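Local coordinates for Lmo0651 protein (PDB 6EP3) that controls expression of the Agr system and mediates virulence in Listeria monocytogenes, probably by binding DNA as a GntR-family transcription factor, at residues B[8-13]-B[46-50]; B[17-21]-B[161-165]; B[25-31]-B[66-72]; B[134-138]-B[153-157]. All coordinates share one frame; numbering follows the deposited sequence.

Contacts 1 and 3 lie in the GntR winged-helix region, contact 4 lies in the helical FCD region, and contact 2 joins the two. Contacts 1 and 2 share helix 8-21, with centres 16 Å apart. Contacts 2 and 4 share helix 147-163; V161 CG2 of contact 2 packs on H134 CE1 of contact 4 at 3.6 Å. Contact 3 touches contact 2 through I20, which packs against L25 and L70; its centre is about 15 Å from that of contact 2. A bound 1,2-ethanediol sits beside H134 in contact 4. The centres of contacts 3 and 4 are about 26 Å apart, which separates the wing strands from this site.

Contact 1. Residues B[8-13]-B[46-50]; sequences LDKMVY and PLRKA
D9 and V12 of helix 8-21 pack against P46, L47, K49 and A50 of helix 44-56, in the winged helix-turn-helix region of this GntR-family protein. The two helical segments cross at -59°, with their axes 8.6 Å apart. At the D9 end, the carboxylate hangs over the first turn of 46-50. D9 CG stands beside the backbone N, anti to the carbonyl carbon (chi1 -67°). This brings OD2 to 3.2 Å from P46 CA. K49 bends at its third torsion and comes up to the same group. Its NZ forms a salt bridge with D9 OD1 at 3.4 Å, weak as a hydrogen bond, and its CE lies close to OD2. Next along the helix, V12 divides its methyls. CG1 rests on the backbone, 3.8 Å from L47 CA, and also meets A50 CB, while CG2 lies 4.2 Å from P46 CB. Further out, F40 and V42 also touch V12. L47 turns its CB away from helix 8-21, and its side chain packs on L36 and A37 of helix 33-40. Helix 44-56 thus packs against both helix 8-21 and helix 33-40. As in other winged helix-turn-helix proteins, it is probably the recognition helix. At the Y13 end, OH is hydrogen-bonded to Q57, and the ring edge faces A50 O. The backbones come close here, because A50 has a small side chain: its CB is 3.8 Å from Y13 CA.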
loop_
_atom_site.group_PDB
_atom_site.type_symbol
_atom_site.label_atom_id
_atom_site.label_comp_id
_atom_site.label_asym_id
_atom_site.label_seq_id
_atom_site.Cartn_x
_atom_site.Cartn_y
_atom_site.Cartn_z
ATOM N N LEU B 8 -20.016 -1.248 19.295
ATOM C CA LEU B 8 -18.995 -1.299 20.334
ATOM C C LEU B 8 -17.605 -1.462 19.738
ATOM O O LEU B 8 -16.630 -0.939 20.292
ATOM C CB LEU B 8 -19.288 -2.434 21.315
ATOM C CG LEU B 8 -18.268 -2.579 22.444
ATOM C CD1 LEU B 8 -18.211 -1.300 23.260
ATOM C CD2 LEU B 8 -18.596 -3.763 23.334
ATOM N N ASP B 9 -17.494 -2.156 18.603
ATOM C CA ASP B 9 -16.190 -2.351 17.980
ATOM C C ASP B 9 -15.577 -1.020 17.569
ATOM O O ASP B 9 -14.500 -0.641 18.048
ATOM C CB ASP B 9 -16.312 -3.283 16.771
ATOM C CG ASP B 9 -16.685 -4.701 17.160
ATOM O OD1 ASP B 9 -17.647 -5.243 16.578
ATOM O OD2 ASP B 9 -16.012 -5.277 18.040
ATOM N N LYS B 10 -16.266 -0.278 16.696
ATOM C CA LYS B 10 -15.693 0.956 16.170
ATOM C C LYS B 10 -15.320 1.915 17.298
ATOM O O LYS B 10 -14.199 2.433 17.326
ATOM C CB LYS B 10 -16.649 1.593 15.150
ATOM C CG LYS B 10 -17.666 2.594 15.676
ATOM C CD LYS B 10 -17.963 3.664 14.629
ATOM C CE LYS B 10 -19.166 4.510 15.015
ATOM N NZ LYS B 10 -20.453 3.904 14.588
ATOM N N MET B 11 -16.212 2.094 18.277
ATOM C CA MET B 11 -15.891 2.869 19.471
ATOM C C MET B 11 -14.514 2.495 19.994
ATOM O O MET B 11 -13.605 3.332 20.054
ATOM C CB MET B 11 -16.949 2.645 20.556
ATOM C CG MET B 11 -16.513 3.133 21.933
ATOM S SD MET B 11 -17.656 2.700 23.261
ATOM C CE MET B 11 -18.851 4.029 23.123
ATOM N N VAL B 12 -14.340 1.219 20.344
ATOM C CA VAL B 12 -13.073 0.778 20.920
ATOM C C VAL B 12 -11.938 1.132 19.973
ATOM O O VAL B 12 -10.953 1.776 20.362
ATOM C CB VAL B 12 -13.113 -0.731 21.212
ATOM C CG1 VAL B 12 -11.705 -1.273 21.412
ATOM C CG2 VAL B 12 -13.971 -1.006 22.423
ATOM N N TYR B 13 -12.105 0.775 18.695
ATOM C CA TYR B 13 -11.144 1.158 17.671
ATOM C C TYR B 13 -10.804 2.634 17.803
ATOM O O TYR B 13 -9.656 3.003 18.091
ATOM C CB TYR B 13 -11.708 0.838 16.283
ATOM C CG TYR B 13 -10.862 1.339 15.133
ATOM C CD1 TYR B 13 -9.849 0.553 14.606
ATOM C CD2 TYR B 13 -11.087 2.587 14.559
ATOM C CE1 TYR B 13 -9.073 0.996 13.554
ATOM C CE2 TYR B 13 -10.316 3.038 13.505
ATOM C CZ TYR B 13 -9.307 2.237 13.008
ATOM O OH TYR B 13 -8.534 2.677 11.959
ATOM N N PRO B 46 -13.808 -7.159 20.978
ATOM C CA PRO B 46 -13.689 -5.925 20.188
ATOM C C PRO B 46 -12.253 -5.438 20.086
ATOM O O PRO B 46 -11.743 -5.197 18.985
ATOM C CB PRO B 46 -14.575 -4.928 20.949
ATOM C CG PRO B 46 -14.679 -5.482 22.328
ATOM C CD PRO B 46 -14.678 -6.963 22.153
ATOM N N LEU B 47 -11.594 -5.313 21.242
ATOM C CA LEU B 47 -10.232 -4.791 21.306
ATOM C C LEU B 47 -9.308 -5.524 20.340
ATOM O O LEU B 47 -8.678 -4.906 19.471
ATOM C CB LEU B 47 -9.716 -4.891 22.743
ATOM C CG LEU B 47 -8.240 -4.596 23.004
ATOM C CD1 LEU B 47 -8.117 -3.727 24.229
ATOM C CD2 LEU B 47 -7.458 -5.888 23.187
ATOM N N ARG B 48 -9.224 -6.849 20.486
ATOM C CA ARG B 48 -8.467 -7.678 19.553
ATOM C C ARG B 48 -8.755 -7.275 18.113
ATOM O O ARG B 48 -7.839 -6.934 17.353
ATOM C CB ARG B 48 -8.809 -9.152 19.788
ATOM C CG ARG B 48 -8.557 -10.069 18.603
ATOM C CD ARG B 48 -8.791 -11.527 18.975
ATOM N NE ARG B 48 -7.682 -12.082 19.748
ATOM C CZ ARG B 48 -7.811 -13.050 20.650
ATOM N NH1 ARG B 48 -9.007 -13.567 20.898
ATOM N NH2 ARG B 48 -6.747 -13.497 21.307
ATOM N N LYS B 49 -10.041 -7.255 17.750
ATOM C CA LYS B 49 -10.445 -6.880 16.400
ATOM C C LYS B 49 -9.823 -5.550 16.002
ATOM O O LYS B 49 -9.154 -5.443 14.965
ATOM C CB LYS B 49 -11.972 -6.813 16.323
ATOM C CG LYS B 49 -12.627 -8.100 15.846
ATOM C CD LYS B 49 -14.082 -7.885 15.456
ATOM C CE LYS B 49 -15.006 -8.030 16.648
ATOM N NZ LYS B 49 -16.379 -8.408 16.220
ATOM N N ALA B 50 -9.995 -4.535 16.854
ATOM C CA ALA B 50 -9.392 -3.230 16.605
ATOM C C ALA B 50 -7.912 -3.362 16.281
ATOM O O ALA B 50 -7.446 -2.883 15.238
ATOM C CB ALA B 50 -9.604 -2.322 17.818
#

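Contact 2. Residues B[17-21]-B[161-165]; sequences LEKIK and VHFSD
L17 of helix 8-21 lies over the ring of H162 on helix 147-163. This is an interdomain contact: it joins the winged-helix region to the FCD region of a FadR-like regulator. The tight part is mostly apolar. L17 places CD2 above one face of the H162 imidazole, 3.9 Å from the ring centroid and 27° off its normal, as a CH-pi contact. Its other methyl, CD1, meets F163 CZ at 3.8 Å. One branch thus serves each ring. The CG of L17 is anti to the backbone N (chi1 175°), which carries the fork across to them. I20 adds CG2 against F163 CE2, also at 3.8 Å, and K21 lays its CG near the same carbon. K21 CD comes closest of all, 3.1 Å from H162 O. The F163 ring is buried and reaches I59 as well. Its backbone is tied to V75.

The looser, partly exposed side is the K21 amine, at the edge of the imidazole. NZ lies in the ring plane, 3.7 Å from H162 ND1, too long to count as a bond. The amine turns instead to a neighbour on its own helix: K21 NZ forms a salt bridge with E18 OE2 at 3.4 Å.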
loop_
_atom_site.group_PDB
_atom_site.type_symbol
_atom_site.label_atom_id
_atom_site.label_comp_id
_atom_site.label_asym_id
_atom_site.label_seq_id
_atom_site.Cartn_x
_atom_site.Cartn_y
_atom_site.Cartn_z
ATOM N N LEU B 17 -7.425 4.426 18.738
ATOM C CA LEU B 17 -6.790 5.309 17.769
ATOM C C LEU B 17 -6.463 6.652 18.394
ATOM O O LEU B 17 -5.398 7.231 18.129
ATOM C CB LEU B 17 -7.697 5.498 16.554
ATOM C CG LEU B 17 -7.180 6.511 15.533
ATOM C CD1 LEU B 17 -5.837 6.061 14.982
ATOM C CD2 LEU B 17 -8.179 6.711 14.406
ATOM N N GLU B 18 -7.338 7.142 19.275
ATOM C CA GLU B 18 -7.068 8.443 19.861
ATOM C C GLU B 18 -5.908 8.352 20.840
ATOM O O GLU B 18 -5.094 9.280 20.924
ATOM C CB GLU B 18 -8.330 8.978 20.538
ATOM C CG GLU B 18 -9.538 8.999 19.604
ATOM C CD GLU B 18 -9.394 9.950 18.432
ATOM O OE1 GLU B 18 -9.851 9.596 17.324
ATOM O OE2 GLU B 18 -8.752 11.005 18.589
ATOM N N LYS B 19 -5.761 7.199 21.503
ATOM C CA LYS B 19 -4.589 6.966 22.339
ATOM C C LYS B 19 -3.313 6.987 21.515
ATOM O O LYS B 19 -2.238 7.300 22.039
ATOM C CB LYS B 19 -4.725 5.633 23.074
ATOM C CG LYS B 19 -5.544 5.702 24.348
ATOM C CD LYS B 19 -5.142 4.593 25.304
ATOM C CE LYS B 19 -5.579 4.896 26.724
ATOM N NZ LYS B 19 -4.855 4.045 27.711
ATOM N N ILE B 20 -3.413 6.674 20.224
ATOM C CA ILE B 20 -2.237 6.749 19.374
ATOM C C ILE B 20 -1.982 8.187 18.951
ATOM O O ILE B 20 -0.828 8.589 18.764
ATOM C CB ILE B 20 -2.408 5.827 18.155
ATOM C CG1 ILE B 20 -2.819 4.422 18.604
ATOM C CG2 ILE B 20 -1.130 5.776 17.334
ATOM C CD1 ILE B 20 -1.912 3.821 19.654
ATOM N N LYS B 21 -3.035 8.993 18.824
ATOM C CA LYS B 21 -2.861 10.334 18.286
ATOM C C LYS B 21 -2.504 11.353 19.361
ATOM O O LYS B 21 -1.595 12.165 19.161
ATOM C CB LYS B 21 -4.127 10.757 17.537
ATOM C CG LYS B 21 -4.374 9.913 16.290
ATOM C CD LYS B 21 -5.610 10.325 15.502
ATOM C CE LYS B 21 -6.520 11.253 16.278
ATOM N NZ LYS B 21 -7.678 11.670 15.440
ATOM N N VAL B 161 -4.653 12.139 7.256
ATOM C CA VAL B 161 -5.754 12.747 7.994
ATOM C C VAL B 161 -5.573 12.547 9.492
ATOM O O VAL B 161 -5.846 13.453 10.292
ATOM C CB VAL B 161 -7.097 12.169 7.504
ATOM C CG1 VAL B 161 -8.185 12.347 8.554
ATOM C CG2 VAL B 161 -7.510 12.814 6.189
ATOM N N HIS B 162 -5.120 11.363 9.903
ATOM C CA HIS B 162 -5.105 11.078 11.331
ATOM C C HIS B 162 -3.787 11.400 12.022
ATOM O O HIS B 162 -3.778 11.524 13.251
ATOM C CB HIS B 162 -5.472 9.613 11.572
ATOM C CG HIS B 162 -6.929 9.332 11.390
ATOM N ND1 HIS B 162 -7.877 9.680 12.328
ATOM C CD2 HIS B 162 -7.605 8.762 10.365
ATOM C CE1 HIS B 162 -9.072 9.320 11.896
ATOM N NE2 HIS B 162 -8.934 8.760 10.707
ATOM N N PHE B 163 -2.684 11.575 11.288
ATOM C CA PHE B 163 -1.397 11.760 11.946
ATOM C C PHE B 163 -0.579 12.930 11.409
ATOM O O PHE B 163 0.605 13.035 11.751
ATOM C CB PHE B 163 -0.555 10.481 11.848
ATOM C CG PHE B 163 -1.218 9.269 12.440
ATOM C CD1 PHE B 163 -1.757 8.290 11.624
ATOM C CD2 PHE B 163 -1.283 9.099 13.811
ATOM C CE1 PHE B 163 -2.362 7.169 12.165
ATOM C CE2 PHE B 163 -1.890 7.982 14.358
ATOM C CZ PHE B 163 -2.429 7.016 13.533
ATOM N N SER B 164 -1.159 13.815 10.598
ATOM C CA SER B 164 -0.448 14.997 10.142
ATOM C C SER B 164 -1.305 16.224 10.413
ATOM O O SER B 164 -2.511 16.127 10.649
ATOM C CB SER B 164 -0.104 14.929 8.650
ATOM O OG SER B 164 -1.228 15.284 7.863
ATOM N N ASP B 165 -0.657 17.387 10.390
ATOM C CA ASP B 165 -1.342 18.669 10.431
ATOM C C ASP B 165 -1.520 19.262 9.040
ATOM O O ASP B 165 -1.769 20.464 8.915
ATOM C CB ASP B 165 -0.586 19.656 11.323
ATOM C CG ASP B 165 -0.537 19.219 12.774
ATOM O OD1 ASP B 165 0.580 19.082 13.315
ATOM O OD2 ASP B 165 -1.612 19.021 13.376
#

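Contact 3. Residues B[25-31]-B[66-72]; sequences LVPNEHL and SGAVLND
H30 and V69 face each other across a single antiparallel bridge, with their CA atoms 4.5 Å apart. They form a non-hydrogen-bonded pair, and the bonds lie on either side. L31 N donates to A68 O at 2.9 Å, almost head-on to the carbonyl. L70 N donates to E29 O at 3.2 Å. A third bond, from N28 N to L70 O, is shorter at 2.6 Å. Between V26 and E29 the chain makes a type II turn. The extended E29 side chain reaches across the turn, and its OE1 accepts from V26 N at 3.1 Å.

L70 turns toward segment 25-31. Its CD2 lies against two carbonyl oxygens, L25 O at 3.4 Å and V26 O. L31 sends CD2 over the backbone of 68-70, where it touches A68 CB and L70 CB. V60 and I20 add to this apolar cluster. H30 and V69 run side by side in the same direction. The H30 ring edge also meets S66 CB at 3.5 Å. P27 packs on D72, whose carboxylate is paired with R79.

Strand 67-70 also pairs with strand 60-63, and the two form the wing hairpin. Residues 29-31 add a single bridge at its edge, in the place of the short first strand of a winged helix.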
loop_
_atom_site.group_PDB
_atom_site.type_symbol
_atom_site.label_atom_id
_atom_site.label_comp_id
_atom_site.label_asym_id
_atom_site.label_seq_id
_atom_site.Cartn_x
_atom_site.Cartn_y
_atom_site.Cartn_z
ATOM N N LEU B 25 -0.022 6.504 23.985
ATOM C CA LEU B 25 0.788 5.349 23.617
ATOM C C LEU B 25 1.872 5.830 22.665
ATOM O O LEU B 25 1.568 6.318 21.572
ATOM C CB LEU B 25 -0.069 4.260 22.963
ATOM C CG LEU B 25 -1.306 3.812 23.741
ATOM C CD1 LEU B 25 -1.912 2.568 23.126
ATOM C CD2 LEU B 25 -0.932 3.534 25.195
ATOM N N VAL B 26 3.128 5.696 23.084
ATOM C CA VAL B 26 4.274 6.222 22.345
ATOM C C VAL B 26 4.715 5.137 21.364
ATOM O O VAL B 26 4.489 3.947 21.630
ATOM C CB VAL B 26 5.395 6.665 23.302
ATOM C CG1 VAL B 26 6.119 5.466 23.901
ATOM C CG2 VAL B 26 6.339 7.671 22.647
ATOM N N PRO B 27 5.305 5.480 20.218
ATOM C CA PRO B 27 5.829 4.439 19.328
ATOM C C PRO B 27 6.775 3.477 20.036
ATOM O O PRO B 27 7.406 3.810 21.042
ATOM C CB PRO B 27 6.560 5.239 18.248
ATOM C CG PRO B 27 5.795 6.506 18.164
ATOM C CD PRO B 27 5.302 6.802 19.562
ATOM N N ASN B 28 6.841 2.261 19.490
ATOM C CA ASN B 28 7.639 1.135 19.973
ATOM C C ASN B 28 7.183 0.613 21.328
ATOM O O ASN B 28 7.884 -0.204 21.934
ATOM C CB ASN B 28 9.131 1.474 20.028
ATOM C CG ASN B 28 9.665 1.941 18.695
ATOM O OD1 ASN B 28 10.308 2.986 18.601
ATOM N ND2 ASN B 28 9.393 1.169 17.649
ATOM N N GLU B 29 6.027 1.047 21.818
ATOM C CA GLU B 29 5.477 0.531 23.061
ATOM C C GLU B 29 4.639 -0.711 22.785
ATOM O O GLU B 29 3.890 -0.766 21.805
ATOM C CB GLU B 29 4.635 1.599 23.761
ATOM C CG GLU B 29 3.798 1.087 24.917
ATOM C CD GLU B 29 2.901 2.158 25.500
ATOM O OE1 GLU B 29 2.916 3.293 24.981
ATOM O OE2 GLU B 29 2.181 1.864 26.478
ATOM N N HIS B 30 4.786 -1.716 23.646
ATOM C CA HIS B 30 3.991 -2.932 23.547
ATOM C C HIS B 30 2.593 -2.657 24.085
ATOM O O HIS B 30 2.439 -2.213 25.227
ATOM C CB HIS B 30 4.655 -4.069 24.323
ATOM C CG HIS B 30 6.109 -4.248 24.009
ATOM N ND1 HIS B 30 7.090 -3.428 24.525
ATOM C CD2 HIS B 30 6.747 -5.154 23.232
ATOM C CE1 HIS B 30 8.269 -3.821 24.078
ATOM N NE2 HIS B 30 8.089 -4.868 23.292
ATOM N N LEU B 31 1.578 -2.913 23.264
ATOM C CA LEU B 31 0.201 -2.665 23.672
ATOM C C LEU B 31 -0.200 -3.639 24.774
ATOM O O LEU B 31 -0.145 -4.858 24.586
ATOM C CB LEU B 31 -0.741 -2.785 22.476
ATOM C CG LEU B 31 -0.655 -1.718 21.379
ATOM C CD1 LEU B 31 -0.362 -0.355 21.981
ATOM C CD2 LEU B 31 0.372 -2.069 20.313
ATOM N N SER B 66 7.254 -10.624 21.137
ATOM C CA SER B 66 6.852 -9.651 22.147
ATOM C C SER B 66 5.341 -9.541 22.308
ATOM O O SER B 66 4.833 -9.499 23.432
ATOM C CB SER B 66 7.429 -8.274 21.810
ATOM O OG SER B 66 7.381 -8.027 20.415
ATOM N N GLY B 67 4.617 -9.493 21.193
ATOM C CA GLY B 67 3.230 -9.088 21.183
ATOM C C GLY B 67 3.024 -8.041 20.116
ATOM O O GLY B 67 3.783 -7.964 19.145
ATOM N N ALA B 68 1.975 -7.235 20.275
ATOM C CA ALA B 68 1.705 -6.165 19.328
ATOM C C ALA B 68 2.459 -4.914 19.763
ATOM O O ALA B 68 2.392 -4.513 20.929
ATOM C CB ALA B 68 0.206 -5.878 19.237
ATOM N N VAL B 69 3.177 -4.309 18.820
ATOM C CA VAL B 69 3.965 -3.109 19.063
ATOM C C VAL B 69 3.429 -1.996 18.175
ATOM O O VAL B 69 2.987 -2.238 17.047
ATOM C CB VAL B 69 5.471 -3.337 18.802
ATOM C CG1 VAL B 69 6.299 -2.241 19.460
ATOM C CG2 VAL B 69 5.894 -4.713 19.300
ATOM N N LEU B 70 3.484 -0.769 18.678
ATOM C CA LEU B 70 2.960 0.384 17.959
ATOM C C LEU B 70 4.093 1.057 17.195
ATOM O O LEU B 70 5.180 1.270 17.742
ATOM C CB LEU B 70 2.294 1.376 18.914
ATOM C CG LEU B 70 1.970 2.737 18.294
ATOM C CD1 LEU B 70 0.731 2.623 17.416
ATOM C CD2 LEU B 70 1.769 3.787 19.375
ATOM N N ASN B 71 3.837 1.378 15.932
ATOM C CA ASN B 71 4.849 1.922 15.041
ATOM C C ASN B 71 4.927 3.440 15.164
ATOM O O ASN B 71 4.069 4.091 15.767
ATOM C CB ASN B 71 4.559 1.521 13.595
ATOM C CG ASN B 71 4.647 0.025 13.378
ATOM O OD1 ASN B 71 5.501 -0.648 13.956
ATOM N ND2 ASN B 71 3.759 -0.504 12.546
ATOM N N ASP B 72 5.998 4.001 14.607
ATOM C CA ASP B 72 6.193 5.448 14.550
ATOM C C ASP B 72 5.278 5.995 13.461
ATOM O O ASP B 72 5.610 5.954 12.275
ATOM C CB ASP B 72 7.652 5.789 14.278
ATOM C CG ASP B 72 7.958 7.260 14.493
ATOM O OD1 ASP B 72 7.030 8.022 14.840
ATOM O OD2 ASP B 72 9.128 7.657 14.310
#

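Contact 4. Residues B[134-138]-B[153-157]; sequences HRFIL and VKQIF. With EDO (1,2-ethanediol), chain L.
H134 and F157 form an offset stack between helices 126-142 and 147-163, inside the helical bundle of the FCD region. The two segments run antiparallel, at 163°, with axes 10.8 Å apart. The ring planes lie at 5° to each other, with centroids 4.0 Å apart. F157 CD1 sits over the centre of the imidazole. H134 CB lies over the same phenyl face, 3.6 Å from its centroid, and makes a CH-pi contact. F157 CE2 also comes within 3.2 Å of the backbone H134 O.

Apolar contacts surround the phenyl edge. I137 CG2 meets CZ at 3.7 Å, and L138 CG meets CE2 at 3.5 Å, both in the ring plane. L138 runs past F157 and V153, pointing the opposite way. Its CD2 reaches V153 CG1, while CD1 lies on the aliphatic chain of K154, crossing it at about a right angle. I87 of helix 77-101 touches both I137 and F157.

The polar contact lies at the NE2 edge of the imidazole. A 1,2-ethanediol, probably from the crystallisation liquor, is also hydrogen-bonded to H133 and Y80. Its O2 shares a hydrogen bond with H134 NE2 at 3.1 Å, near the plane of the imidazole.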
loop_
_atom_site.group_PDB
_atom_site.type_symbol
_atom_site.label_atom_id
_atom_site.label_comp_id
_atom_site.label_asym_id
_atom_site.label_seq_id
_atom_site.Cartn_x
_atom_site.Cartn_y
_atom_site.Cartn_z
ATOM N N HIS B 134 -9.018 14.752 -1.375
ATOM C CA HIS B 134 -8.506 13.387 -1.469
ATOM C C HIS B 134 -9.304 12.561 -2.472
ATOM O O HIS B 134 -8.732 11.761 -3.218
ATOM C CB HIS B 134 -8.528 12.730 -0.091
ATOM C CG HIS B 134 -7.564 13.339 0.877
ATOM N ND1 HIS B 134 -7.578 13.046 2.224
ATOM C CD2 HIS B 134 -6.552 14.219 0.691
ATOM C CE1 HIS B 134 -6.619 13.726 2.828
ATOM N NE2 HIS B 134 -5.980 14.444 1.921
ATOM N N ARG B 135 -10.627 12.744 -2.510
ATOM C CA ARG B 135 -11.453 11.975 -3.443
ATOM C C ARG B 135 -11.224 12.407 -4.889
ATOM O O ARG B 135 -11.273 11.575 -5.800
ATOM C CB ARG B 135 -12.932 12.103 -3.079
ATOM C CG ARG B 135 -13.298 11.551 -1.705
ATOM C CD ARG B 135 -14.304 10.417 -1.802
ATOM N NE ARG B 135 -15.667 10.903 -1.997
ATOM C CZ ARG B 135 -16.598 10.253 -2.689
ATOM N NH1 ARG B 135 -16.316 9.089 -3.259
ATOM N NH2 ARG B 135 -17.813 10.768 -2.816
ATOM N N PHE B 136 -10.958 13.693 -5.117
ATOM C CA PHE B 136 -10.549 14.148 -6.445
ATOM C C PHE B 136 -9.246 13.469 -6.874
ATOM O O PHE B 136 -9.116 12.974 -8.008
ATOM C CB PHE B 136 -10.400 15.672 -6.437
ATOM C CG PHE B 136 -9.926 16.246 -7.739
ATOM C CD1 PHE B 136 -10.830 16.568 -8.738
ATOM C CD2 PHE B 136 -8.578 16.469 -7.965
ATOM C CE1 PHE B 136 -10.397 17.099 -9.938
ATOM C CE2 PHE B 136 -8.136 16.996 -9.170
ATOM C CZ PHE B 136 -9.046 17.310 -10.156
ATOM N N ILE B 137 -8.264 13.438 -5.972
ATOM C CA ILE B 137 -7.012 12.747 -6.287
ATOM C C ILE B 137 -7.263 11.262 -6.545
ATOM O O ILE B 137 -6.681 10.663 -7.462
ATOM C CB ILE B 137 -5.985 12.972 -5.164
ATOM C CG1 ILE B 137 -5.589 14.450 -5.106
ATOM C CG2 ILE B 137 -4.763 12.091 -5.371
ATOM C CD1 ILE B 137 -4.698 14.806 -3.930
ATOM N N LEU B 138 -8.158 10.653 -5.764
ATOM C CA LEU B 138 -8.453 9.231 -5.928
ATOM C C LEU B 138 -9.118 8.955 -7.266
ATOM O O LEU B 138 -8.888 7.908 -7.873
ATOM C CB LEU B 138 -9.356 8.740 -4.796
ATOM C CG LEU B 138 -8.748 8.542 -3.407
ATOM C CD1 LEU B 138 -9.830 8.142 -2.414
ATOM C CD2 LEU B 138 -7.637 7.514 -3.441
ATOM N N VAL B 153 -3.570 4.356 -1.915
ATOM C CA VAL B 153 -3.651 5.794 -1.695
ATOM C C VAL B 153 -4.721 6.132 -0.666
ATOM O O VAL B 153 -4.593 7.119 0.064
ATOM C CB VAL B 153 -3.879 6.518 -3.030
ATOM C CG1 VAL B 153 -3.920 8.020 -2.821
ATOM C CG2 VAL B 153 -2.761 6.150 -3.991
ATOM N N LYS B 154 -5.767 5.309 -0.551
ATOM C CA LYS B 154 -6.739 5.514 0.519
ATOM C C LYS B 154 -6.092 5.330 1.885
ATOM O O LYS B 154 -6.354 6.099 2.819
ATOM C CB LYS B 154 -7.918 4.556 0.359
ATOM C CG LYS B 154 -8.980 5.010 -0.636
ATOM C CD LYS B 154 -10.130 4.012 -0.694
ATOM C CE LYS B 154 -11.264 4.511 -1.578
ATOM N NZ LYS B 154 -12.373 3.518 -1.691
ATOM N N GLN B 155 -5.242 4.308 2.017
ATOM C CA GLN B 155 -4.529 4.099 3.275
ATOM C C GLN B 155 -3.609 5.279 3.579
ATOM O O GLN B 155 -3.507 5.732 4.730
ATOM C CB GLN B 155 -3.723 2.801 3.207
ATOM C CG GLN B 155 -4.460 1.598 3.759
ATOM C CD GLN B 155 -4.746 1.708 5.240
ATOM O OE1 GLN B 155 -5.797 1.274 5.710
ATOM N NE2 GLN B 155 -3.814 2.292 5.986
ATOM N N ILE B 156 -2.931 5.788 2.548
ATOM C CA ILE B 156 -2.085 6.970 2.718
ATOM C C ILE B 156 -2.908 8.161 3.195
ATOM O O ILE B 156 -2.488 8.912 4.086
ATOM C CB ILE B 156 -1.354 7.300 1.406
ATOM C CG1 ILE B 156 -0.258 6.275 1.122
ATOM C CG2 ILE B 156 -0.789 8.712 1.460
ATOM C CD1 ILE B 156 0.479 6.561 -0.160
ATOM N N PHE B 157 -4.078 8.374 2.586
ATOM C CA PHE B 157 -4.932 9.491 2.972
ATOM C C PHE B 157 -5.400 9.338 4.411
ATOM O O PHE B 157 -5.471 10.320 5.160
ATOM C CB PHE B 157 -6.142 9.579 2.036
ATOM C CG PHE B 157 -5.840 10.188 0.698
ATOM C CD1 PHE B 157 -4.892 11.186 0.573
ATOM C CD2 PHE B 157 -6.523 9.777 -0.435
ATOM C CE1 PHE B 157 -4.614 11.759 -0.657
ATOM C CE2 PHE B 157 -6.255 10.346 -1.669
ATOM C CZ PHE B 157 -5.299 11.339 -1.779
HETATM C C1 EDO L . -2.651 16.109 -0.997
HETATM O O1 EDO L . -2.627 17.531 -0.842
HETATM C C2 EDO L . -2.312 15.463 0.341
HETATM O O2 EDO L . -3.258 15.900 1.323
#